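Side-chain contacts in CMP-sialic acid transporter 1 (Zea mays, PDB 6I1R), which probably carries CMP-sialic acid from the cytoplasm into the Golgi lumen in exchange for CMP, and is captured here facing outward with CMP bound: residues G208-G213 and G222-R227; Y34-F39 and N230-T235; L40-K45 and Q197-G202; R227-N230 and T236-V239. The protein carries 5 engineered substitutions. One frame throughout, in Å; residues are numbered along the deposited sequence.

Interaction 1. Residues G208-G213 and G222-R227. With C5P (cytidine-5'-monophosphate), chain D.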
# COMPACT_ATOMS: atom_id res chain seq x y z
N GLY B 208 12.55 13.72 -12.58
CA GLY B 208 13.03 14.66 -11.57
C GLY B 208 12.38 14.43 -10.22
O GLY B 208 13.01 14.67 -9.18
N TRP B 209 11.14 13.96 -10.22
CA TRP B 209 10.43 13.62 -8.99
C TRP B 209 11.15 12.46 -8.29
O TRP B 209 11.49 12.55 -7.11
CB TRP B 209 8.96 13.27 -9.28
CG TRP B 209 8.09 13.18 -8.07
CD1 TRP B 209 7.80 14.19 -7.19
CD2 TRP B 209 7.38 12.02 -7.60
NE1 TRP B 209 6.97 13.73 -6.21
CE2 TRP B 209 6.69 12.41 -6.43
CE3 TRP B 209 7.27 10.70 -8.04
CZ2 TRP B 209 5.90 11.52 -5.70
CZ3 TRP B 209 6.49 9.82 -7.32
CH2 TRP B 209 5.81 10.23 -6.17
N LEU B 210 11.42 11.40 -9.04
CA LEU B 210 12.09 10.20 -8.52
C LEU B 210 13.52 10.55 -8.07
O LEU B 210 14.02 9.97 -7.11
CB LEU B 210 12.10 9.11 -9.60
CG LEU B 210 10.74 8.53 -9.97
CD1 LEU B 210 10.82 7.74 -11.26
CD2 LEU B 210 10.19 7.67 -8.84
N ILE B 211 14.17 11.48 -8.78
CA ILE B 211 15.50 11.95 -8.38
C ILE B 211 15.37 12.75 -7.08
O ILE B 211 16.24 12.65 -6.21
CB ILE B 211 16.17 12.76 -9.51
CG1 ILE B 211 16.50 11.89 -10.72
CG2 ILE B 211 17.41 13.49 -8.99
CD1 ILE B 211 16.79 12.66 -11.98
N TYR B 212 14.31 13.54 -6.94
CA TYR B 212 14.08 14.29 -5.71
C TYR B 212 13.89 13.31 -4.55
O TYR B 212 14.52 13.45 -3.50
CB TYR B 212 12.88 15.23 -5.84
CG TYR B 212 12.79 16.27 -4.74
CD1 TYR B 212 13.56 17.42 -4.78
CD2 TYR B 212 11.95 16.09 -3.65
CE1 TYR B 212 13.49 18.37 -3.78
CE2 TYR B 212 11.88 17.03 -2.64
CZ TYR B 212 12.65 18.17 -2.70
OH TYR B 212 12.58 19.11 -1.71
N GLY B 213 13.03 12.31 -4.75
CA GLY B 213 12.77 11.28 -3.73
C GLY B 213 14.04 10.61 -3.24
O GLY B 213 14.18 10.34 -2.05
N GLY B 222 18.56 2.72 -2.06
CA GLY B 222 18.46 2.25 -3.44
C GLY B 222 18.00 3.35 -4.38
O GLY B 222 17.05 4.07 -4.07
N PRO B 223 18.67 3.49 -5.54
CA PRO B 223 18.29 4.51 -6.52
C PRO B 223 17.10 4.06 -7.39
O PRO B 223 16.92 2.87 -7.64
CB PRO B 223 19.56 4.69 -7.36
CG PRO B 223 20.19 3.33 -7.37
CD PRO B 223 19.83 2.74 -6.02
N TRP B 224 16.33 5.04 -7.85
CA TRP B 224 15.06 4.82 -8.55
C TRP B 224 15.25 3.95 -9.80
O TRP B 224 14.38 3.14 -10.12
CB TRP B 224 14.41 6.17 -8.91
CG TRP B 224 15.16 6.94 -9.96
CD1 TRP B 224 16.15 7.86 -9.76
CD2 TRP B 224 14.97 6.86 -11.38
NE1 TRP B 224 16.59 8.35 -10.96
CE2 TRP B 224 15.89 7.75 -11.97
CE3 TRP B 224 14.12 6.12 -12.22
CZ2 TRP B 224 15.98 7.92 -13.35
CZ3 TRP B 224 14.21 6.29 -13.58
CH2 TRP B 224 15.13 7.18 -14.14
N TRP B 225 16.36 4.13 -10.51
CA TRP B 225 16.58 3.43 -11.79
C TRP B 225 16.87 1.94 -11.55
O TRP B 225 16.42 1.09 -12.32
CB TRP B 225 17.69 4.10 -12.62
CG TRP B 225 18.99 4.32 -11.90
CD1 TRP B 225 19.40 5.46 -11.27
CD2 TRP B 225 20.08 3.39 -11.77
NE1 TRP B 225 20.65 5.30 -10.74
CE2 TRP B 225 21.09 4.03 -11.03
CE3 TRP B 225 20.29 2.07 -12.19
CZ2 TRP B 225 22.29 3.40 -10.72
CZ3 TRP B 225 21.47 1.45 -11.88
CH2 TRP B 225 22.46 2.11 -11.15
N GLN B 226 17.60 1.64 -10.48
CA GLN B 226 17.91 0.25 -10.11
C GLN B 226 16.62 -0.46 -9.66
O GLN B 226 16.35 -1.60 -10.04
CB GLN B 226 18.96 0.24 -9.00
CG GLN B 226 19.55 -1.14 -8.71
CD GLN B 226 20.52 -1.10 -7.56
OE1 GLN B 226 20.22 -0.61 -6.47
NE2 GLN B 226 21.71 -1.64 -7.78
N ARG B 227 15.82 0.25 -8.86
CA ARG B 227 14.60 -0.28 -8.25
C ARG B 227 13.47 -0.39 -9.29
O ARG B 227 12.48 -1.09 -9.05
CB ARG B 227 14.20 0.65 -7.10
CG ARG B 227 13.08 0.13 -6.20
CD ARG B 227 12.94 0.99 -4.96
NE ARG B 227 12.62 2.38 -5.25
CZ ARG B 227 13.51 3.37 -5.32
NH1 ARG B 227 13.09 4.60 -5.57
NH2 ARG B 227 14.79 3.14 -5.15
O3P C5P D . 0.55 11.85 -17.39
P C5P D . 0.61 12.51 -16.03
O1P C5P D . -0.54 13.44 -15.74
O2P C5P D . 0.95 11.56 -14.90
O5' C5P D . 1.89 13.48 -16.12
C5' C5P D . 3.03 13.26 -15.30
C4' C5P D . 3.26 14.48 -14.41
O4' C5P D . 2.57 14.30 -13.17
C3' C5P D . 4.74 14.67 -14.11
O3' C5P D . 5.19 15.91 -14.67
C2' C5P D . 4.87 14.63 -12.59
O2' C5P D . 5.41 15.84 -12.05
C1' C5P D . 3.47 14.41 -12.05
N1 C5P D . 3.43 13.17 -11.27
C2 C5P D . 4.09 13.11 -10.02
N3 C5P D . 4.06 11.97 -9.30
C4 C5P D . 3.40 10.88 -9.76
C5 C5P D . 2.75 10.93 -10.98
C6 C5P D . 2.78 12.10 -11.73
O2 C5P D . 4.70 14.11 -9.59
N4 C5P D . 3.37 9.74 -9.02

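Interaction 2. Residues Y34-F39 and N230-T235. With C5P (cytidine-5'-monophosphate), chain D.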
# COMPACT_ATOMS: atom_id res chain seq x y z
N TYR B 34 3.99 1.85 -7.24
CA TYR B 34 3.08 2.66 -8.06
C TYR B 34 3.63 4.08 -8.17
O TYR B 34 2.94 4.99 -8.64
CB TYR B 34 1.67 2.62 -7.46
CG TYR B 34 0.53 2.95 -8.39
CD1 TYR B 34 0.73 3.24 -9.73
CD2 TYR B 34 -0.78 2.95 -7.93
CE1 TYR B 34 -0.32 3.54 -10.58
CE2 TYR B 34 -1.85 3.24 -8.76
CZ TYR B 34 -1.62 3.54 -10.10
OH TYR B 34 -2.66 3.83 -10.93
N ALA B 35 4.88 4.29 -7.75
CA ALA B 35 5.59 5.54 -7.96
C ALA B 35 6.23 5.54 -9.36
O ALA B 35 6.35 6.59 -9.99
CB ALA B 35 6.63 5.74 -6.89
N THR B 36 6.61 4.36 -9.84
CA THR B 36 7.39 4.21 -11.07
C THR B 36 6.48 4.01 -12.29
O THR B 36 6.94 4.19 -13.42
CB THR B 36 8.37 3.03 -10.96
OG1 THR B 36 7.67 1.92 -10.40
CG2 THR B 36 9.58 3.35 -10.11
N ILE B 37 5.22 3.63 -12.09
CA ILE B 37 4.33 3.30 -13.21
C ILE B 37 4.08 4.55 -14.07
O ILE B 37 4.16 4.46 -15.30
CB ILE B 37 3.02 2.64 -12.73
CG1 ILE B 37 3.23 1.15 -12.47
CG2 ILE B 37 1.87 2.90 -13.70
CD1 ILE B 37 2.02 0.44 -11.93
N PRO B 38 3.76 5.70 -13.45
CA PRO B 38 3.51 6.92 -14.23
C PRO B 38 4.69 7.31 -15.13
O PRO B 38 4.49 7.88 -16.20
CB PRO B 38 3.26 8.03 -13.19
CG PRO B 38 2.77 7.27 -11.99
CD PRO B 38 3.58 5.99 -12.02
N PHE B 39 5.91 6.99 -14.68
CA PHE B 39 7.12 7.23 -15.47
C PHE B 39 7.12 6.33 -16.71
O PHE B 39 7.27 6.81 -17.83
CB PHE B 39 8.36 7.01 -14.60
CG PHE B 39 9.68 7.08 -15.33
CD1 PHE B 39 10.28 8.31 -15.60
CD2 PHE B 39 10.33 5.93 -15.74
CE1 PHE B 39 11.49 8.37 -16.27
CE2 PHE B 39 11.55 6.00 -16.40
CZ PHE B 39 12.13 7.22 -16.67
N ASN B 230 11.47 -3.59 -10.00
CA ASN B 230 11.23 -4.52 -8.89
C ASN B 230 9.74 -4.85 -8.78
O ASN B 230 8.88 -3.98 -8.93
CB ASN B 230 11.76 -3.98 -7.55
CG ASN B 230 13.25 -4.17 -7.37
OD1 ASN B 230 13.84 -5.09 -7.92
ND2 ASN B 230 13.86 -3.30 -6.58
N GLY B 231 9.45 -6.13 -8.54
CA GLY B 231 8.09 -6.61 -8.27
C GLY B 231 7.19 -6.61 -9.49
O GLY B 231 6.03 -7.00 -9.39
N TYR B 232 7.72 -6.21 -10.65
CA TYR B 232 6.89 -5.98 -11.84
C TYR B 232 6.42 -7.32 -12.42
O TYR B 232 7.18 -8.05 -13.05
CB TYR B 232 7.66 -5.18 -12.90
CG TYR B 232 7.44 -3.69 -12.84
CD1 TYR B 232 7.96 -2.93 -11.82
CD2 TYR B 232 6.69 -3.05 -13.82
CE1 TYR B 232 7.75 -1.56 -11.76
CE2 TYR B 232 6.47 -1.68 -13.77
CZ TYR B 232 7.00 -0.93 -12.74
OH TYR B 232 6.79 0.42 -12.70
N SER B 233 5.14 -7.62 -12.20
CA SER B 233 4.50 -8.79 -12.78
C SER B 233 4.06 -8.48 -14.22
O SER B 233 4.30 -7.38 -14.72
CB SER B 233 3.33 -9.23 -11.93
OG SER B 233 2.43 -8.15 -11.73
N ILE B 234 3.45 -9.46 -14.87
CA ILE B 234 2.78 -9.23 -16.15
C ILE B 234 1.63 -8.24 -15.92
O ILE B 234 1.53 -7.24 -16.66
CB ILE B 234 2.28 -10.56 -16.77
CG1 ILE B 234 3.41 -11.30 -17.51
CG2 ILE B 234 1.09 -10.33 -17.69
CD1 ILE B 234 4.26 -12.19 -16.63
N THR B 235 0.81 -8.48 -14.90
CA THR B 235 -0.33 -7.57 -14.66
C THR B 235 0.20 -6.15 -14.46
O THR B 235 -0.39 -5.22 -14.99
CB THR B 235 -1.28 -7.97 -13.51
OG1 THR B 235 -0.90 -7.58 -12.20
CG2 THR B 235 -1.55 -9.45 -13.45
O3P C5P D . 0.55 11.85 -17.39
P C5P D . 0.61 12.51 -16.03
O1P C5P D . -0.54 13.44 -15.74
O2P C5P D . 0.95 11.56 -14.90
O5' C5P D . 1.89 13.48 -16.12
C5' C5P D . 3.03 13.26 -15.30
C4' C5P D . 3.26 14.48 -14.41
O4' C5P D . 2.57 14.30 -13.17
C3' C5P D . 4.74 14.67 -14.11
O3' C5P D . 5.19 15.91 -14.67
C2' C5P D . 4.87 14.63 -12.59
O2' C5P D . 5.41 15.84 -12.05
C1' C5P D . 3.47 14.41 -12.05
N1 C5P D . 3.43 13.17 -11.27
C2 C5P D . 4.09 13.11 -10.02
N3 C5P D . 4.06 11.97 -9.30
C4 C5P D . 3.40 10.88 -9.76
C5 C5P D . 2.75 10.93 -10.98
C6 C5P D . 2.78 12.10 -11.73
O2 C5P D . 4.70 14.11 -9.59
N4 C5P D . 3.37 9.74 -9.02

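Interaction 3. Residues L40-K45 and Q197-G202. With C5P (cytidine-5'-monophosphate), chain D.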
# COMPACT_ATOMS: atom_id res chain seq x y z
N LEU B 40 6.93 5.03 -16.50
CA LEU B 40 6.88 4.06 -17.60
C LEU B 40 5.68 4.34 -18.51
O LEU B 40 5.77 4.17 -19.72
CB LEU B 40 6.80 2.63 -17.04
CG LEU B 40 8.01 2.15 -16.23
CD1 LEU B 40 7.87 0.67 -15.91
CD2 LEU B 40 9.31 2.41 -16.98
N ALA B 41 4.57 4.76 -17.91
CA ALA B 41 3.35 5.07 -18.68
C ALA B 41 3.61 6.26 -19.61
O ALA B 41 3.18 6.24 -20.76
CB ALA B 41 2.20 5.34 -17.74
N GLU B 42 4.32 7.27 -19.12
CA GLU B 42 4.66 8.44 -19.93
C GLU B 42 5.66 8.04 -21.02
O GLU B 42 5.52 8.44 -22.18
CB GLU B 42 5.25 9.56 -19.07
CG GLU B 42 4.21 10.42 -18.38
CD GLU B 42 3.36 11.26 -19.31
OE1 GLU B 42 3.73 12.42 -19.56
OE2 GLU B 42 2.32 10.75 -19.78
N LEU B 43 6.65 7.23 -20.65
CA LEU B 43 7.67 6.77 -21.61
C LEU B 43 6.98 6.03 -22.77
O LEU B 43 7.36 6.21 -23.93
CB LEU B 43 8.68 5.87 -20.89
CG LEU B 43 10.12 5.98 -21.37
CD1 LEU B 43 10.72 7.33 -21.02
CD2 LEU B 43 10.97 4.86 -20.79
N PHE B 44 5.97 5.23 -22.44
CA PHE B 44 5.18 4.50 -23.43
C PHE B 44 4.49 5.49 -24.38
O PHE B 44 4.51 5.30 -25.59
CB PHE B 44 4.16 3.59 -22.73
CG PHE B 44 3.18 2.89 -23.64
CD1 PHE B 44 3.48 1.67 -24.21
CD2 PHE B 44 1.93 3.45 -23.90
CE1 PHE B 44 2.57 1.03 -25.03
CE2 PHE B 44 1.02 2.81 -24.72
CZ PHE B 44 1.34 1.60 -25.29
N LYS B 45 3.88 6.55 -23.83
CA LYS B 45 3.15 7.54 -24.63
C LYS B 45 4.12 8.36 -25.48
O LYS B 45 3.85 8.64 -26.65
CB LYS B 45 2.31 8.45 -23.73
CG LYS B 45 1.09 7.79 -23.11
CD LYS B 45 0.83 8.19 -21.67
CE LYS B 45 -0.01 9.44 -21.52
NZ LYS B 45 -0.59 9.55 -20.16
N GLN B 197 6.02 16.61 -27.50
CA GLN B 197 6.50 17.72 -26.66
C GLN B 197 5.90 17.57 -25.25
O GLN B 197 6.61 17.69 -24.24
CB GLN B 197 6.08 19.07 -27.22
CG GLN B 197 6.59 19.36 -28.63
CD GLN B 197 5.75 20.43 -29.28
OE1 GLN B 197 5.95 21.62 -29.06
NE2 GLN B 197 4.78 20.00 -30.07
N LEU B 198 4.59 17.33 -25.20
CA LEU B 198 3.85 17.21 -23.95
C LEU B 198 4.49 16.12 -23.08
O LEU B 198 4.82 16.36 -21.92
CB LEU B 198 2.39 16.88 -24.27
CG LEU B 198 1.46 16.74 -23.07
CD1 LEU B 198 1.36 18.04 -22.29
CD2 LEU B 198 0.08 16.28 -23.52
N TYR B 199 4.66 14.93 -23.66
CA TYR B 199 5.09 13.74 -22.91
C TYR B 199 6.60 13.74 -22.68
O TYR B 199 7.09 12.96 -21.87
CB TYR B 199 4.64 12.47 -23.63
CG TYR B 199 3.14 12.33 -23.79
CD1 TYR B 199 2.27 12.69 -22.77
CD2 TYR B 199 2.59 11.81 -24.95
CE1 TYR B 199 0.90 12.57 -22.91
CE2 TYR B 199 1.22 11.68 -25.11
CZ TYR B 199 0.37 12.05 -24.08
OH TYR B 199 -0.98 11.92 -24.22
N THR B 200 7.35 14.58 -23.39
CA THR B 200 8.78 14.74 -23.10
C THR B 200 8.93 15.42 -21.73
O THR B 200 9.64 14.91 -20.86
CB THR B 200 9.50 15.51 -24.22
OG1 THR B 200 9.61 14.63 -25.34
CG2 THR B 200 10.87 16.00 -23.83
N PHE B 201 8.25 16.54 -21.55
CA PHE B 201 8.31 17.28 -20.29
C PHE B 201 7.76 16.43 -19.14
O PHE B 201 8.27 16.49 -18.03
CB PHE B 201 7.56 18.62 -20.42
CG PHE B 201 8.29 19.65 -21.24
CD1 PHE B 201 9.52 20.14 -20.83
CD2 PHE B 201 7.75 20.14 -22.42
CE1 PHE B 201 10.20 21.09 -21.58
CE2 PHE B 201 8.42 21.09 -23.17
CZ PHE B 201 9.65 21.57 -22.75
N GLY B 202 6.73 15.63 -19.43
CA GLY B 202 6.18 14.70 -18.44
C GLY B 202 7.21 13.67 -18.00
O GLY B 202 7.35 13.40 -16.80
O3P C5P D . 0.55 11.85 -17.39
P C5P D . 0.61 12.51 -16.03
O1P C5P D . -0.54 13.44 -15.74
O2P C5P D . 0.95 11.56 -14.90
O5' C5P D . 1.89 13.48 -16.12
C5' C5P D . 3.03 13.26 -15.30
C4' C5P D . 3.26 14.48 -14.41
O4' C5P D . 2.57 14.30 -13.17
C3' C5P D . 4.74 14.67 -14.11
O3' C5P D . 5.19 15.91 -14.67
C2' C5P D . 4.87 14.63 -12.59
O2' C5P D . 5.41 15.84 -12.05
C1' C5P D . 3.47 14.41 -12.05
N1 C5P D . 3.43 13.17 -11.27
C2 C5P D . 4.09 13.11 -10.02
N3 C5P D . 4.06 11.97 -9.30
C4 C5P D . 3.40 10.88 -9.76
C5 C5P D . 2.75 10.93 -10.98
C6 C5P D . 2.78 12.10 -11.73
O2 C5P D . 4.70 14.11 -9.59
N4 C5P D . 3.37 9.74 -9.02
O HOH W 1 -2.01 11.73 -21.11

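Interaction 4. Residues R227-N230 and T236-V239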
# COMPACT_ATOMS: atom_id res chain seq x y z
N ARG B 227 15.82 0.25 -8.86
CA ARG B 227 14.60 -0.28 -8.25
C ARG B 227 13.47 -0.39 -9.29
O ARG B 227 12.48 -1.09 -9.05
CB ARG B 227 14.20 0.65 -7.10
CG ARG B 227 13.08 0.13 -6.20
CD ARG B 227 12.94 0.99 -4.96
NE ARG B 227 12.62 2.38 -5.25
CZ ARG B 227 13.51 3.37 -5.32
NH1 ARG B 227 13.09 4.60 -5.57
NH2 ARG B 227 14.79 3.14 -5.15
N LEU B 228 13.64 0.27 -10.43
CA LEU B 228 12.55 0.59 -11.37
C LEU B 228 11.71 -0.64 -11.73
O LEU B 228 10.50 -0.51 -11.88
CB LEU B 228 13.16 1.20 -12.64
CG LEU B 228 12.17 1.89 -13.58
CD1 LEU B 228 12.15 3.39 -13.34
CD2 LEU B 228 12.51 1.59 -15.04
N PHE B 229 12.33 -1.81 -11.87
CA PHE B 229 11.63 -3.00 -12.39
C PHE B 229 11.18 -3.92 -11.26
O PHE B 229 10.54 -4.94 -11.53
CB PHE B 229 12.54 -3.75 -13.37
CG PHE B 229 12.34 -3.40 -14.83
CD1 PHE B 229 12.21 -2.08 -15.24
CD2 PHE B 229 12.31 -4.39 -15.80
CE1 PHE B 229 12.04 -1.76 -16.57
CE2 PHE B 229 12.14 -4.07 -17.14
CZ PHE B 229 12.00 -2.76 -17.52
N ASN B 230 11.47 -3.59 -10.00
CA ASN B 230 11.23 -4.52 -8.89
C ASN B 230 9.74 -4.85 -8.78
O ASN B 230 8.88 -3.98 -8.93
CB ASN B 230 11.76 -3.98 -7.55
CG ASN B 230 13.25 -4.17 -7.37
OD1 ASN B 230 13.84 -5.09 -7.92
ND2 ASN B 230 13.86 -3.30 -6.58
N THR B 236 1.32 -5.98 -13.76
CA THR B 236 1.91 -4.65 -13.61
C THR B 236 2.13 -4.02 -14.99
O THR B 236 1.79 -2.86 -15.20
CB THR B 236 3.23 -4.68 -12.82
OG1 THR B 236 3.08 -5.56 -11.70
CG2 THR B 236 3.65 -3.32 -12.34
N TRP B 237 2.66 -4.81 -15.93
CA TRP B 237 2.94 -4.32 -17.29
C TRP B 237 1.63 -4.05 -18.04
O TRP B 237 1.60 -3.18 -18.92
CB TRP B 237 3.84 -5.29 -18.06
CG TRP B 237 5.30 -5.17 -17.72
CD1 TRP B 237 6.07 -6.09 -17.06
CD2 TRP B 237 6.17 -4.07 -18.02
NE1 TRP B 237 7.35 -5.64 -16.94
CE2 TRP B 237 7.45 -4.40 -17.51
CE3 TRP B 237 6.01 -2.83 -18.67
CZ2 TRP B 237 8.54 -3.54 -17.63
CZ3 TRP B 237 7.09 -1.99 -18.78
CH2 TRP B 237 8.34 -2.34 -18.27
N MET B 238 0.58 -4.81 -17.74
CA MET B 238 -0.72 -4.59 -18.38
C MET B 238 -1.22 -3.17 -18.07
O MET B 238 -1.68 -2.47 -18.97
CB MET B 238 -1.76 -5.61 -17.93
CG MET B 238 -1.67 -6.93 -18.67
SD MET B 238 -2.81 -8.20 -18.03
CE MET B 238 -4.35 -7.69 -18.80
N VAL B 239 -1.10 -2.73 -16.81
CA VAL B 239 -1.66 -1.43 -16.42
C VAL B 239 -0.75 -0.32 -16.96
O VAL B 239 -1.24 0.77 -17.25
CB VAL B 239 -1.89 -1.28 -14.90
CG1 VAL B 239 -2.17 -2.60 -14.21
CG2 VAL B 239 -0.75 -0.55 -14.19

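Interaction 1. Residues G208-G213 and G222-R227
Leu-210 sets its CB over one face of the Trp-224 indole, 4.2 Å from the centroid of the five-membered ring and 27° off the ring normal, a CH-pi contact. The closest carbon of the ring system is CG of Trp-224, 3.8 Å from CB of Leu-210. Leu-210 CD1 reaches further along the same indole, lying 3.8 Å from CE3 of Trp-224, and the two side chains run at about a right angle to each other. Trp-224 takes this position because chi1 is 69°, with CG lodged between the backbone N and the carbonyl carbon; chi2 near -90° then turns the indole broadside to helix 191-216. Its other face is backed by CB of Trp-225, which makes the indole a slab between that carbon and Leu-210. Next along the helix, Ile-211 comes in obliquely with CG1, 3.5 Å from NE1 of Trp-224. Asp-214 accepts a hydrogen bond from the backbone N of Trp-224, tying the backbone there to the far end of helix 191-216. Trp-209 points to the other side of its helix, CG anti to the backbone N, and lays one indole face over the cytosine of CMP, with N3 offset toward the rim and N4 3.6 Å from CZ3 of Trp-209. One helix turn thus serves both apolar packing and the nucleotide pocket of this drug/metabolite transporter-type fold.

Interaction 2. Residues Y34-F39 and N230-T235
Tyr-232 reaches across to Thr-36 with its phenol, the one hydrogen bond between residues 34-39 and 230-235. The second segment leaves the preceding turn at Asn-230, whose side chain packs on Tyr-95 of the second subunit. Gly-231 follows with phi at 73°, in the left-handed region, before the chain runs on to helix 234-256. Tyr-232 then does the work: although its CB does not aim at the other segment, the length of the ring brings OH to Thr-36, close to where helix 37-59 sets in. OH donates to OG1 of Thr-36 at 2.9 Å, and OG1 lies in the plane of the ring, at its edge. With chi1 at 45°, Thr-36 OG1 is also placed to give a hydrogen bond to the backbone O of Asp-33, so this hydroxyl, on a buried residue, has two partners, accepting from Tyr-232 and donating to Asp-33. Ile-37 crosses the same phenol obliquely, its CG1 3.6 Å from OH of Tyr-232 and 4.3 Å from CZ of Tyr-232. Further on, Ser-233 occupies the N-cap position of helix 234-256, with its OG hydrogen-bonded to OG1 of Thr-236. Past the contact, Pro-38 turns away from Tyr-232 and puts CB 3.7 Å from C5 of the CMP cytosine. This end of helix 37-59 lies between neighbours: Ile-37 packs on Val-239, Val-240 and Leu-243 of helix 234-256, while Pro-38 and Phe-39 meet Asn-206 of helix 191-216.

Interaction 3. Residues L40-K45 and Q197-G202
Lys-45 and Tyr-199 make the apolar part of this contact, the aliphatic chain of the lysine lying against the phenol ring. CB of Lys-45 sits over one ring face, 3.8 Å from the centroid and 20° off the normal, a CH-pi contact. Bends at chi2 and chi3 carry the chain across the ring, bringing CE of Lys-45 to 3.5 Å from CE1 of Tyr-199. The charged part belongs to Glu-42 and Lys-45, one helix turn apart, which form a salt bridge with NZ of Lys-45 3.2 Å from OE2 of Glu-42, weak as a hydrogen bond. The carboxylate, its plane 88° from that of the Tyr-199 ring, also brings OE1 of Glu-42 to 3.5 Å from CA of Gly-202, where the missing side chain lets the acid approach the backbone. Water adds a bridge: it accepts from NZ of Lys-45 at 2.8 Å and also hydrogen-bonds to OH of Tyr-199. CMP lies alongside, its phosphate O3P 3.2 Å from OE2 of Glu-42 and 3.8 Å from NZ of Lys-45. Segments 40-45 and 197-202, on helices 37-59 and 191-216, run roughly antiparallel, 153° between their directions and 8.9 Å between axes, with Ser-251 of helix 234-256 touching Tyr-199 and helix 76-92 meeting Leu-198 and Phe-201.

Interaction 4. Residues R227-N230 and T236-V239
Residues 227-230 form a type I beta turn, closed by the bond from N of Asn-230 to O of Arg-227 at 2.9 Å, and the nearest CA atoms across to helix 234-256, those of Phe-229 and Thr-236, remain 9.9 Å apart. Side chains alone bridge that gap. Phe-229 and Trp-237 meet as a T-shaped, edge-to-face pair, the indole presenting its edge to the face of the phenyl ring. Ring centroids, taken for the six-membered ring of Trp-237, are 5.3 Å apart and the planes stand at 72°. At the point of contact CZ2 of Trp-237 is 3.5 Å from CZ of Phe-229, with CH2 of Trp-237 next at 3.8 Å from the same CZ. The turn links the short helix 224-227 to transmembrane helix 234-256, so the pair joins the connecting loop to the first turns of the membrane helix it leads into. Trp-237 CG lies anti to the carbonyl carbon (chi1 -80°), which sends the indole back toward the loop. There the indole also meets the ring of Tyr-232 and the side chain of Leu-40 on helix 37-59, while Leu-228 of the turn packs on Phe-39 and Leu-40.

How the interactions relate
Along the chain, helix 37-59 and the residues just before it supply the first segments of interactions 2 and 3, and helix 191-216 the second segment of 3 and the first of 1; the second segment of interaction 2 and both of interaction 4 lie where the chain enters helix 234-256. Interactions 2 and 4 lie closest, with centres about 3 Å apart and Asn-230 in common, whereas 1 and 3 are about 17 Å apart by their centres and do not touch. Phe-39 against Trp-224 joins interactions 1 and 2, and Leu-40 links 3 to both 2 and 4. Interactions 1, 2 and 3 each touch CMP, so segments that pack helices 37-59 and 191-216 also line part of the nucleotide site.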